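Local coordinates for G-protein alpha subunit Galpha7 (Naegleria fowleri, PDB 6NE6), which probably binds and hydrolyses GTP as the alpha subunit of a heterotrimeric G protein, switching signalling on and off in the amoeba, at residues A[26-35]-A[162-170]; A[243-251]-A[296-307]. All coordinates share one frame; numbering follows the deposited sequence.

Interaction 1: residues A[26-35]-A[162-170]; sequences FKQMRLIYNN and GLIEQPFTF
Helix 26-32 runs over strand 163-170 with its axis 8.9 Å away and inclined by 42°, so that Arg-30 faces Gln-166 and Tyr-33 faces Phe-168. Gln-166 reaches from the strand to the end of the helix, where its OE1 accepts a nearly straight hydrogen bond from Asn-35 ND2 (2.8 Å, 168°). The two amide planes stand 76° apart, the bond lying in that of Asn-35. The bend at chi2 turns the Gln-166 amide back over its own strand, and NE2 donates to Pro-167 O; one water also joins NE2 to Tyr-33 O. Both ends of this buried amide are thereby held. A Schellman motif ends the helix, with Asn-34 at C-prime and Asn-35 N bonded to Arg-30 O, and the carbonyl O of Asn-35 is gripped side-on by NE and NH2 of Arg-30. Farther along, Phe-168 CB sits over the centre of the Tyr-33 ring, 3.5 Å from the centroid, while the two rings lie nearly parallel but slid apart. Met-29 touches the Phe-168 ring through its methyl, CE to CE2 3.4 Å, with SD more distant above the face. At the other end Ile-164 lays CG1 and CD1 over one face of Phe-26. Helix 22-32, which begins in the likely P-loop, packs on one of the sheet's two edge strands; Met-29 also meets Met-177 of strand 173-180 and Leu-315 of helix 308-326.

Interaction 2: residues A[243-251]-A[296-307]; sequences VYLLLNKHD and RLRDVFFVTALD
Two neighbouring parallel strands at one edge of the Ras-like nucleotide-binding sheet, 243-248 and 299-302, make this contact and carry it on into the loops beyond their C-terminal ends. Leu-245 and Leu-247 each give their N and O to the neighbouring strand, the usual parallel ladder: Leu-245 N donates to Asp-299 O, Phe-301 N to Leu-245 O (2.9 Å), Leu-247 N to Phe-301 O (2.8 Å) and Val-303 N to Leu-247 O. On one face of the sheet, Leu-245 CB packs on Val-300 CG2, and Leu-247 CD1 meets Phe-302 CE1 at 3.7 Å, the two lying alongside and pointing the same way. On the other face, Tyr-244 CD1 lies at the edge of the Phe-301 ring, 3.8 Å from CE2. Arg-298 lays CB over a face of the same tyrosine, and Arg-298 NE and Tyr-244 OH converge on Asp-321 of helix 308-326. In G proteins the loops after these strands carry the NKxD and TCA guanine-recognition motifs; Asn-248 to Asp-251 match NKxD, and Val-303 to Ala-305 probably correspond to TCA with only the alanine kept, which suggests guanine binding. Here the two are bonded together. Asn-248, its CG anti to N (chi1 -173°), directs OD1 to Ala-305 N (3.0 Å, in the carbonyl plane), while ND2 reaches Ser-20 O in the likely P-loop. Val-303 O takes His-250 N, and Thr-304 OG1 accepts from Asp-251 N (2.9 Å) at the start of helix 250-258. Asp-251 OD1 accepts from His-250 ND1 on its anti side.

How the interactions relate
Read from the N terminus, the chain illustrates how segments far apart in sequence build one domain around a sheet. Interaction 1 closes a long loop of 126 residues, largely helical and without strands, bringing strand 163-170 back against 26-35. Only after it is complete does interaction 2 open; it spans 44 residues that include the rest of helix 250-258 and helix 277-291. The two loops therefore follow in series, neither enclosing nor crossing the other. Their strands form opposite ends of the six-stranded sheet, yet the contacts, with centres about 18 Å apart, do touch: Gln-28 NE2 on helix 22-32 probably donates to Ala-305 O at 3.0 Å, joining that helix to the loop before helix 308-326.

Interaction 1: residues A[26-35]-A[162-170]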
loop_
_atom_site.group_PDB
_atom_site.type_symbol
_atom_site.label_atom_id
_atom_site.label_comp_id
_atom_site.label_asym_id
_atom_site.label_seq_id
_atom_site.Cartn_x
_atom_site.Cartn_y
_atom_site.Cartn_z
ATOM N N PHE A 26 -6.839 -6.125 -0.745
ATOM C CA PHE A 26 -7.525 -7.157 0.028
ATOM C C PHE A 26 -8.579 -6.537 0.938
ATOM O O PHE A 26 -9.696 -7.051 1.045
ATOM C CB PHE A 26 -6.538 -7.991 0.852
ATOM C CG PHE A 26 -7.202 -9.161 1.544
ATOM C CD1 PHE A 26 -7.367 -10.360 0.877
ATOM C CD2 PHE A 26 -7.698 -9.046 2.830
ATOM C CE1 PHE A 26 -8.005 -11.434 1.484
ATOM C CE2 PHE A 26 -8.342 -10.124 3.443
ATOM C CZ PHE A 26 -8.492 -11.316 2.759
ATOM N N LYS A 27 -8.237 -5.441 1.617
ATOM C CA LYS A 27 -9.192 -4.834 2.537
ATOM C C LYS A 27 -10.392 -4.265 1.795
ATOM O O LYS A 27 -11.528 -4.335 2.291
ATOM C CB LYS A 27 -8.498 -3.767 3.384
ATOM C CG LYS A 27 -7.588 -4.360 4.450
ATOM C CD LYS A 27 -6.902 -3.264 5.277
ATOM C CE LYS A 27 -5.896 -2.463 4.441
ATOM N NZ LYS A 27 -4.959 -1.690 5.320
ATOM N N GLN A 28 -10.174 -3.707 0.603
ATOM C CA GLN A 28 -11.304 -3.238 -0.191
ATOM C C GLN A 28 -12.185 -4.399 -0.623
ATOM O O GLN A 28 -13.418 -4.273 -0.647
ATOM C CB GLN A 28 -10.817 -2.464 -1.412
ATOM C CG GLN A 28 -10.151 -1.153 -1.070
ATOM C CD GLN A 28 -11.133 -0.034 -0.732
ATOM O OE1 GLN A 28 -12.091 -0.221 0.032
ATOM N NE2 GLN A 28 -10.893 1.142 -1.300
ATOM N N MET A 29 -11.571 -5.538 -0.964
ATOM C CA MET A 29 -12.356 -6.713 -1.334
ATOM C C MET A 29 -13.216 -7.181 -0.167
ATOM O O MET A 29 -14.376 -7.573 -0.360
ATOM C CB MET A 29 -11.438 -7.843 -1.811
ATOM C CG MET A 29 -11.015 -7.727 -3.280
ATOM S SD MET A 29 -12.366 -8.055 -4.427
ATOM C CE MET A 29 -12.384 -9.849 -4.415
ATOM N N ARG A 30 -12.669 -7.143 1.052
ATOM C CA ARG A 30 -13.483 -7.437 2.233
ATOM C C ARG A 30 -14.718 -6.546 2.273
ATOM O O ARG A 30 -15.830 -7.017 2.560
ATOM C CB ARG A 30 -12.662 -7.258 3.516
ATOM C CG ARG A 30 -11.650 -8.370 3.775
ATOM C CD ARG A 30 -11.064 -8.278 5.197
ATOM N NE ARG A 30 -12.116 -8.215 6.216
ATOM C CZ ARG A 30 -11.891 -8.079 7.524
ATOM N NH1 ARG A 30 -10.649 -8.014 7.996
ATOM N NH2 ARG A 30 -12.909 -8.011 8.364
ATOM N N LEU A 31 -14.542 -5.246 2.006
ATOM C CA LEU A 31 -15.670 -4.325 2.076
ATOM C C LEU A 31 -16.651 -4.581 0.941
ATOM O O LEU A 31 -17.869 -4.568 1.158
ATOM C CB LEU A 31 -15.174 -2.875 2.055
ATOM C CG LEU A 31 -14.270 -2.510 3.241
ATOM C CD1 LEU A 31 -13.793 -1.058 3.168
ATOM C CD2 LEU A 31 -15.001 -2.761 4.561
ATOM N N ILE A 32 -16.139 -4.867 -0.260
ATOM C CA ILE A 32 -17.013 -5.097 -1.405
ATOM C C ILE A 32 -17.929 -6.284 -1.157
ATOM O O ILE A 32 -19.095 -6.286 -1.587
ATOM C CB ILE A 32 -16.162 -5.277 -2.676
ATOM C CG1 ILE A 32 -15.525 -3.939 -3.075
ATOM C CG2 ILE A 32 -17.006 -5.801 -3.834
ATOM C CD1 ILE A 32 -14.387 -4.105 -4.074
ATOM N N TYR A 33 -17.448 -7.289 -0.425
ATOM C CA TYR A 33 -18.191 -8.521 -0.199
ATOM C C TYR A 33 -18.713 -8.629 1.232
ATOM O O TYR A 33 -18.864 -9.728 1.766
ATOM C CB TYR A 33 -17.327 -9.720 -0.593
ATOM C CG TYR A 33 -17.207 -9.771 -2.099
ATOM C CD1 TYR A 33 -16.048 -9.367 -2.744
ATOM C CD2 TYR A 33 -18.296 -10.149 -2.878
ATOM C CE1 TYR A 33 -15.962 -9.379 -4.126
ATOM C CE2 TYR A 33 -18.218 -10.165 -4.254
ATOM C CZ TYR A 33 -17.048 -9.782 -4.872
ATOM O OH TYR A 33 -16.970 -9.800 -6.240
ATOM N N ASN A 34 -19.022 -7.488 1.853
ATOM C CA ASN A 34 -19.800 -7.465 3.096
ATOM C C ASN A 34 -19.091 -8.209 4.214
ATOM O O ASN A 34 -19.721 -8.865 5.051
ATOM C CB ASN A 34 -21.197 -8.041 2.881
ATOM C CG ASN A 34 -21.971 -7.281 1.841
ATOM O OD1 ASN A 34 -21.927 -6.053 1.801
ATOM N ND2 ASN A 34 -22.668 -8.005 0.973
ATOM N N ASN A 35 -17.768 -8.086 4.252
ATOM C CA ASN A 35 -16.951 -8.743 5.258
ATOM C C ASN A 35 -16.095 -7.707 5.971
ATOM O O ASN A 35 -14.874 -7.840 6.091
ATOM C CB ASN A 35 -16.112 -9.831 4.586
ATOM C CG ASN A 35 -15.361 -10.706 5.575
ATOM O OD1 ASN A 35 -15.764 -10.860 6.736
ATOM N ND2 ASN A 35 -14.267 -11.302 5.110
ATOM N N GLY A 162 -0.177 -13.981 8.556
ATOM C CA GLY A 162 -0.786 -15.286 8.457
ATOM C C GLY A 162 -1.508 -15.394 7.136
ATOM O O GLY A 162 -1.182 -14.670 6.193
ATOM N N LEU A 163 -2.496 -16.273 7.056
ATOM C CA LEU A 163 -3.311 -16.431 5.861
ATOM C C LEU A 163 -4.621 -15.676 6.027
ATOM O O LEU A 163 -5.277 -15.789 7.068
ATOM C CB LEU A 163 -3.596 -17.911 5.604
ATOM C CG LEU A 163 -4.689 -18.190 4.573
ATOM C CD1 LEU A 163 -4.161 -17.929 3.179
ATOM C CD2 LEU A 163 -5.219 -19.613 4.713
ATOM N N ILE A 164 -5.008 -14.913 5.004
ATOM C CA ILE A 164 -6.360 -14.377 4.926
ATOM C C ILE A 164 -6.889 -14.590 3.515
ATOM O O ILE A 164 -6.163 -14.445 2.523
ATOM C CB ILE A 164 -6.448 -12.889 5.342
ATOM C CG1 ILE A 164 -5.202 -12.113 4.914
ATOM C CG2 ILE A 164 -6.671 -12.779 6.835
ATOM C CD1 ILE A 164 -5.220 -10.633 5.288
ATOM N N GLU A 165 -8.152 -14.970 3.443
ATOM C CA GLU A 165 -8.833 -15.285 2.203
ATOM C C GLU A 165 -10.165 -14.552 2.176
ATOM O O GLU A 165 -10.859 -14.477 3.195
ATOM C CB GLU A 165 -9.063 -16.788 2.093
ATOM C CG GLU A 165 -7.805 -17.600 1.922
ATOM C CD GLU A 165 -8.122 -19.048 1.596
ATOM O OE1 GLU A 165 -8.434 -19.803 2.535
ATOM O OE2 GLU A 165 -8.087 -19.415 0.401
ATOM N N GLN A 166 -10.520 -14.011 1.019
ATOM C CA GLN A 166 -11.848 -13.438 0.809
ATOM C C GLN A 166 -12.519 -14.195 -0.324
ATOM O O GLN A 166 -12.220 -13.936 -1.504
ATOM C CB GLN A 166 -11.769 -11.949 0.462
ATOM C CG GLN A 166 -13.131 -11.330 0.163
ATOM C CD GLN A 166 -14.073 -11.440 1.345
ATOM O OE1 GLN A 166 -13.823 -10.859 2.391
ATOM N NE2 GLN A 166 -15.136 -12.215 1.189
ATOM N N PRO A 167 -13.429 -15.119 -0.031
ATOM C CA PRO A 167 -14.133 -15.829 -1.100
ATOM C C PRO A 167 -15.287 -14.997 -1.629
ATOM O O PRO A 167 -15.822 -14.108 -0.956
ATOM C CB PRO A 167 -14.649 -17.096 -0.412
ATOM C CG PRO A 167 -14.905 -16.629 1.015
ATOM C CD PRO A 167 -13.807 -15.611 1.310
ATOM N N PHE A 168 -15.660 -15.296 -2.868
ATOM C CA PHE A 168 -16.759 -14.595 -3.510
ATOM C C PHE A 168 -17.192 -15.399 -4.718
ATOM O O PHE A 168 -16.489 -16.302 -5.173
ATOM C CB PHE A 168 -16.379 -13.169 -3.925
ATOM C CG PHE A 168 -15.258 -13.082 -4.930
ATOM C CD1 PHE A 168 -15.523 -12.917 -6.290
ATOM C CD2 PHE A 168 -13.931 -13.127 -4.515
ATOM C CE1 PHE A 168 -14.477 -12.809 -7.218
ATOM C CE2 PHE A 168 -12.885 -13.024 -5.436
ATOM C CZ PHE A 168 -13.163 -12.856 -6.787
ATOM N N THR A 169 -18.368 -15.068 -5.223
ATOM C CA THR A 169 -18.908 -15.702 -6.411
ATOM C C THR A 169 -18.995 -14.653 -7.506
ATOM O O THR A 169 -19.432 -13.523 -7.259
ATOM C CB THR A 169 -20.272 -16.342 -6.126
ATOM O OG1 THR A 169 -20.081 -17.444 -5.227
ATOM C CG2 THR A 169 -20.925 -16.874 -7.407
ATOM N N PHE A 170 -18.546 -15.021 -8.701
ATOM C CA PHE A 170 -18.581 -14.139 -9.860
ATOM C C PHE A 170 -19.056 -14.943 -11.053
ATOM O O PHE A 170 -18.516 -16.020 -11.324
ATOM C CB PHE A 170 -17.201 -13.545 -10.123
ATOM C CG PHE A 170 -17.129 -12.711 -11.353
ATOM C CD1 PHE A 170 -17.675 -11.437 -11.374
ATOM C CD2 PHE A 170 -16.508 -13.191 -12.486
ATOM C CE1 PHE A 170 -17.601 -10.663 -12.515
ATOM C CE2 PHE A 170 -16.435 -12.418 -13.627
ATOM C CZ PHE A 170 -16.983 -11.156 -13.636
HETATM O O HOH W 1 -17.926 -12.125 2.511
HETATM O O HOH W 2 -19.063 -11.005 -7.803
#

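Interaction 2: residues A[243-251]-A[296-307]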
loop_
_atom_site.group_PDB
_atom_site.type_symbol
_atom_site.label_atom_id
_atom_site.label_comp_id
_atom_site.label_asym_id
_atom_site.label_seq_id
_atom_site.Cartn_x
_atom_site.Cartn_y
_atom_site.Cartn_z
ATOM N N VAL A 243 -0.833 -14.910 -14.717
ATOM C CA VAL A 243 -0.167 -13.823 -14.000
ATOM C C VAL A 243 -0.588 -12.485 -14.597
ATOM O O VAL A 243 -0.428 -12.259 -15.801
ATOM C CB VAL A 243 1.367 -13.979 -14.038
ATOM C CG1 VAL A 243 2.020 -12.925 -13.185
ATOM C CG2 VAL A 243 1.764 -15.380 -13.553
ATOM N N TYR A 244 -1.103 -11.594 -13.741
ATOM C CA TYR A 244 -1.467 -10.235 -14.103
ATOM C C TYR A 244 -0.560 -9.250 -13.379
ATOM O O TYR A 244 -0.184 -9.475 -12.226
ATOM C CB TYR A 244 -2.920 -9.945 -13.719
ATOM C CG TYR A 244 -3.916 -10.813 -14.434
ATOM C CD1 TYR A 244 -4.496 -10.391 -15.629
ATOM C CD2 TYR A 244 -4.288 -12.049 -13.924
ATOM C CE1 TYR A 244 -5.408 -11.177 -16.294
ATOM C CE2 TYR A 244 -5.200 -12.847 -14.597
ATOM C CZ TYR A 244 -5.751 -12.409 -15.779
ATOM O OH TYR A 244 -6.668 -13.208 -16.435
ATOM N N LEU A 245 -0.205 -8.158 -14.054
ATOM C CA LEU A 245 0.534 -7.067 -13.428
ATOM C C LEU A 245 -0.444 -5.938 -13.130
ATOM O O LEU A 245 -1.135 -5.463 -14.038
ATOM C CB LEU A 245 1.663 -6.567 -14.335
ATOM C CG LEU A 245 2.450 -5.372 -13.764
ATOM C CD1 LEU A 245 3.173 -5.742 -12.454
ATOM C CD2 LEU A 245 3.428 -4.830 -14.805
ATOM N N LEU A 246 -0.514 -5.524 -11.863
ATOM C CA LEU A 246 -1.368 -4.415 -11.440
ATOM C C LEU A 246 -0.469 -3.252 -11.032
ATOM O O LEU A 246 0.283 -3.360 -10.058
ATOM C CB LEU A 246 -2.262 -4.836 -10.281
ATOM C CG LEU A 246 -3.605 -5.462 -10.629
ATOM C CD1 LEU A 246 -3.422 -6.765 -11.415
ATOM C CD2 LEU A 246 -4.369 -5.697 -9.330
ATOM N N LEU A 247 -0.544 -2.152 -11.773
ATOM C CA LEU A 247 0.230 -0.956 -11.445
ATOM C C LEU A 247 -0.697 -0.081 -10.613
ATOM O O LEU A 247 -1.613 0.552 -11.144
ATOM C CB LEU A 247 0.744 -0.270 -12.712
ATOM C CG LEU A 247 1.740 -1.146 -13.496
ATOM C CD1 LEU A 247 2.101 -0.553 -14.871
ATOM C CD2 LEU A 247 2.999 -1.393 -12.687
ATOM N N ASN A 248 -0.472 -0.084 -9.299
ATOM C CA ASN A 248 -1.378 0.441 -8.298
ATOM C C ASN A 248 -0.986 1.871 -7.924
ATOM O O ASN A 248 0.046 2.399 -8.356
ATOM C CB ASN A 248 -1.364 -0.493 -7.076
ATOM C CG ASN A 248 -2.409 -0.141 -6.038
ATOM O OD1 ASN A 248 -3.495 0.346 -6.355
ATOM N ND2 ASN A 248 -2.075 -0.387 -4.779
ATOM N N LYS A 249 -1.845 2.504 -7.131
ATOM C CA LYS A 249 -1.668 3.894 -6.698
ATOM C C LYS A 249 -1.652 4.853 -7.885
ATOM O O LYS A 249 -0.964 5.877 -7.860
ATOM C CB LYS A 249 -0.414 4.057 -5.829
ATOM C CG LYS A 249 -0.325 3.038 -4.690
ATOM C CD LYS A 249 0.848 3.328 -3.765
ATOM C CE LYS A 249 0.944 2.286 -2.657
ATOM N NZ LYS A 249 2.029 2.651 -1.679
ATOM N N HIS A 250 -2.442 4.529 -8.913
ATOM C CA HIS A 250 -2.468 5.321 -10.143
ATOM C C HIS A 250 -2.814 6.783 -9.862
ATOM O O HIS A 250 -2.156 7.695 -10.369
ATOM C CB HIS A 250 -3.473 4.705 -11.126
ATOM C CG HIS A 250 -3.748 5.557 -12.324
ATOM N ND1 HIS A 250 -4.667 6.581 -12.312
ATOM C CD2 HIS A 250 -3.253 5.511 -13.586
ATOM C CE1 HIS A 250 -4.701 7.157 -13.500
ATOM N NE2 HIS A 250 -3.862 6.518 -14.297
ATOM N N ASP A 251 -3.847 7.033 -9.058
ATOM C CA ASP A 251 -4.257 8.419 -8.835
ATOM C C ASP A 251 -3.204 9.208 -8.045
ATOM O O ASP A 251 -3.026 10.412 -8.285
ATOM C CB ASP A 251 -5.629 8.446 -8.148
ATOM C CG ASP A 251 -6.778 8.022 -9.090
ATOM O OD1 ASP A 251 -6.553 7.840 -10.310
ATOM O OD2 ASP A 251 -7.918 7.854 -8.602
ATOM N N ARG A 296 5.032 -13.656 -20.505
ATOM C CA ARG A 296 4.287 -14.521 -19.605
ATOM C C ARG A 296 3.107 -13.812 -18.946
ATOM O O ARG A 296 2.176 -14.485 -18.486
ATOM C CB ARG A 296 5.247 -15.098 -18.557
ATOM C CG ARG A 296 6.400 -15.856 -19.221
ATOM C CD ARG A 296 7.378 -16.465 -18.218
ATOM N NE ARG A 296 7.040 -17.842 -17.867
ATOM C CZ ARG A 296 7.499 -18.480 -16.791
ATOM N NH1 ARG A 296 8.327 -17.867 -15.934
ATOM N NH2 ARG A 296 7.122 -19.739 -16.567
ATOM N N LEU A 297 3.103 -12.481 -18.912
ATOM C CA LEU A 297 1.961 -11.775 -18.350
ATOM C C LEU A 297 0.713 -12.006 -19.188
ATOM O O LEU A 297 0.741 -11.947 -20.422
ATOM C CB LEU A 297 2.238 -10.271 -18.257
ATOM C CG LEU A 297 3.240 -9.829 -17.196
ATOM C CD1 LEU A 297 3.566 -8.342 -17.389
ATOM C CD2 LEU A 297 2.668 -10.082 -15.792
ATOM N N ARG A 298 -0.396 -12.259 -18.502
ATOM C CA ARG A 298 -1.679 -12.322 -19.179
ATOM C C ARG A 298 -2.133 -10.929 -19.604
ATOM O O ARG A 298 -2.590 -10.732 -20.743
ATOM C CB ARG A 298 -2.703 -12.974 -18.259
ATOM C CG ARG A 298 -4.071 -13.023 -18.821
ATOM C CD ARG A 298 -4.143 -13.958 -20.006
ATOM N NE ARG A 298 -5.524 -14.034 -20.448
ATOM C CZ ARG A 298 -5.970 -14.839 -21.401
ATOM N NH1 ARG A 298 -5.138 -15.663 -22.030
ATOM N NH2 ARG A 298 -7.252 -14.811 -21.723
ATOM N N ASP A 299 -2.022 -9.955 -18.702
ATOM C CA ASP A 299 -2.398 -8.581 -19.019
ATOM C C ASP A 299 -1.776 -7.650 -17.978
ATOM O O ASP A 299 -1.226 -8.093 -16.968
ATOM C CB ASP A 299 -3.926 -8.449 -19.073
ATOM C CG ASP A 299 -4.399 -7.435 -20.102
ATOM O OD1 ASP A 299 -3.599 -6.573 -20.534
ATOM O OD2 ASP A 299 -5.586 -7.505 -20.469
ATOM N N VAL A 300 -1.881 -6.344 -18.233
ATOM C CA VAL A 300 -1.394 -5.306 -17.325
ATOM C C VAL A 300 -2.525 -4.311 -17.108
ATOM O O VAL A 300 -3.167 -3.888 -18.074
ATOM C CB VAL A 300 -0.148 -4.582 -17.876
ATOM C CG1 VAL A 300 0.254 -3.451 -16.950
ATOM C CG2 VAL A 300 1.020 -5.550 -18.071
ATOM N N PHE A 301 -2.788 -3.957 -15.845
ATOM C CA PHE A 301 -3.878 -3.050 -15.500
ATOM C C PHE A 301 -3.360 -1.936 -14.605
ATOM O O PHE A 301 -2.559 -2.182 -13.696
ATOM C CB PHE A 301 -5.039 -3.761 -14.758
ATOM C CG PHE A 301 -5.779 -4.776 -15.583
ATOM C CD1 PHE A 301 -6.903 -4.413 -16.313
ATOM C CD2 PHE A 301 -5.373 -6.101 -15.606
ATOM C CE1 PHE A 301 -7.597 -5.358 -17.073
ATOM C CE2 PHE A 301 -6.073 -7.046 -16.359
ATOM C CZ PHE A 301 -7.168 -6.675 -17.090
ATOM N N PHE A 302 -3.829 -0.713 -14.851
ATOM C CA PHE A 302 -3.628 0.375 -13.908
ATOM C C PHE A 302 -4.785 0.366 -12.926
ATOM O O PHE A 302 -5.929 0.118 -13.315
ATOM C CB PHE A 302 -3.580 1.729 -14.624
ATOM C CG PHE A 302 -2.446 1.861 -15.600
ATOM C CD1 PHE A 302 -1.153 2.084 -15.147
ATOM C CD2 PHE A 302 -2.672 1.762 -16.960
ATOM C CE1 PHE A 302 -0.110 2.223 -16.033
ATOM C CE2 PHE A 302 -1.623 1.891 -17.858
ATOM C CZ PHE A 302 -0.341 2.120 -17.387
ATOM N N VAL A 303 -4.506 0.672 -11.658
ATOM C CA VAL A 303 -5.570 0.670 -10.658
ATOM C C VAL A 303 -5.243 1.656 -9.543
ATOM O O VAL A 303 -4.087 2.009 -9.309
ATOM C CB VAL A 303 -5.803 -0.756 -10.096
ATOM C CG1 VAL A 303 -4.641 -1.200 -9.250
ATOM C CG2 VAL A 303 -7.115 -0.822 -9.311
ATOM N N THR A 304 -6.288 2.140 -8.876
ATOM C CA THR A 304 -6.138 2.887 -7.632
ATOM C C THR A 304 -6.940 2.118 -6.594
ATOM O O THR A 304 -8.165 2.231 -6.551
ATOM C CB THR A 304 -6.623 4.324 -7.771
ATOM O OG1 THR A 304 -5.854 4.979 -8.784
ATOM C CG2 THR A 304 -6.431 5.073 -6.448
ATOM N N ALA A 305 -6.245 1.318 -5.785
ATOM C CA ALA A 305 -6.931 0.454 -4.831
ATOM C C ALA A 305 -7.747 1.250 -3.821
ATOM O O ALA A 305 -8.766 0.759 -3.330
ATOM C CB ALA A 305 -5.917 -0.438 -4.105
ATOM N N LEU A 306 -7.330 2.478 -3.504
ATOM C CA LEU A 306 -8.097 3.293 -2.567
ATOM C C LEU A 306 -9.415 3.766 -3.165
ATOM O O LEU A 306 -10.298 4.211 -2.423
ATOM C CB LEU A 306 -7.259 4.488 -2.102
ATOM C CG LEU A 306 -6.070 4.153 -1.202
ATOM C CD1 LEU A 306 -5.178 5.380 -1.022
ATOM C CD2 LEU A 306 -6.575 3.682 0.167
ATOM N N ASP A 307 -9.570 3.672 -4.484
ATOM C CA ASP A 307 -10.827 4.011 -5.157
ATOM C C ASP A 307 -11.630 2.726 -5.316
ATOM O O ASP A 307 -11.402 1.950 -6.250
ATOM C CB ASP A 307 -10.547 4.668 -6.509
ATOM C CG ASP A 307 -11.824 5.071 -7.253
ATOM O OD1 ASP A 307 -12.907 4.528 -6.967
ATOM O OD2 ASP A 307 -11.738 5.939 -8.143
HETATM O O HOH W 3 0.147 -15.640 -17.406
HETATM O O HOH W 4 -7.159 4.595 -10.981
HETATM O O HOH W 5 -9.419 6.149 -9.880
#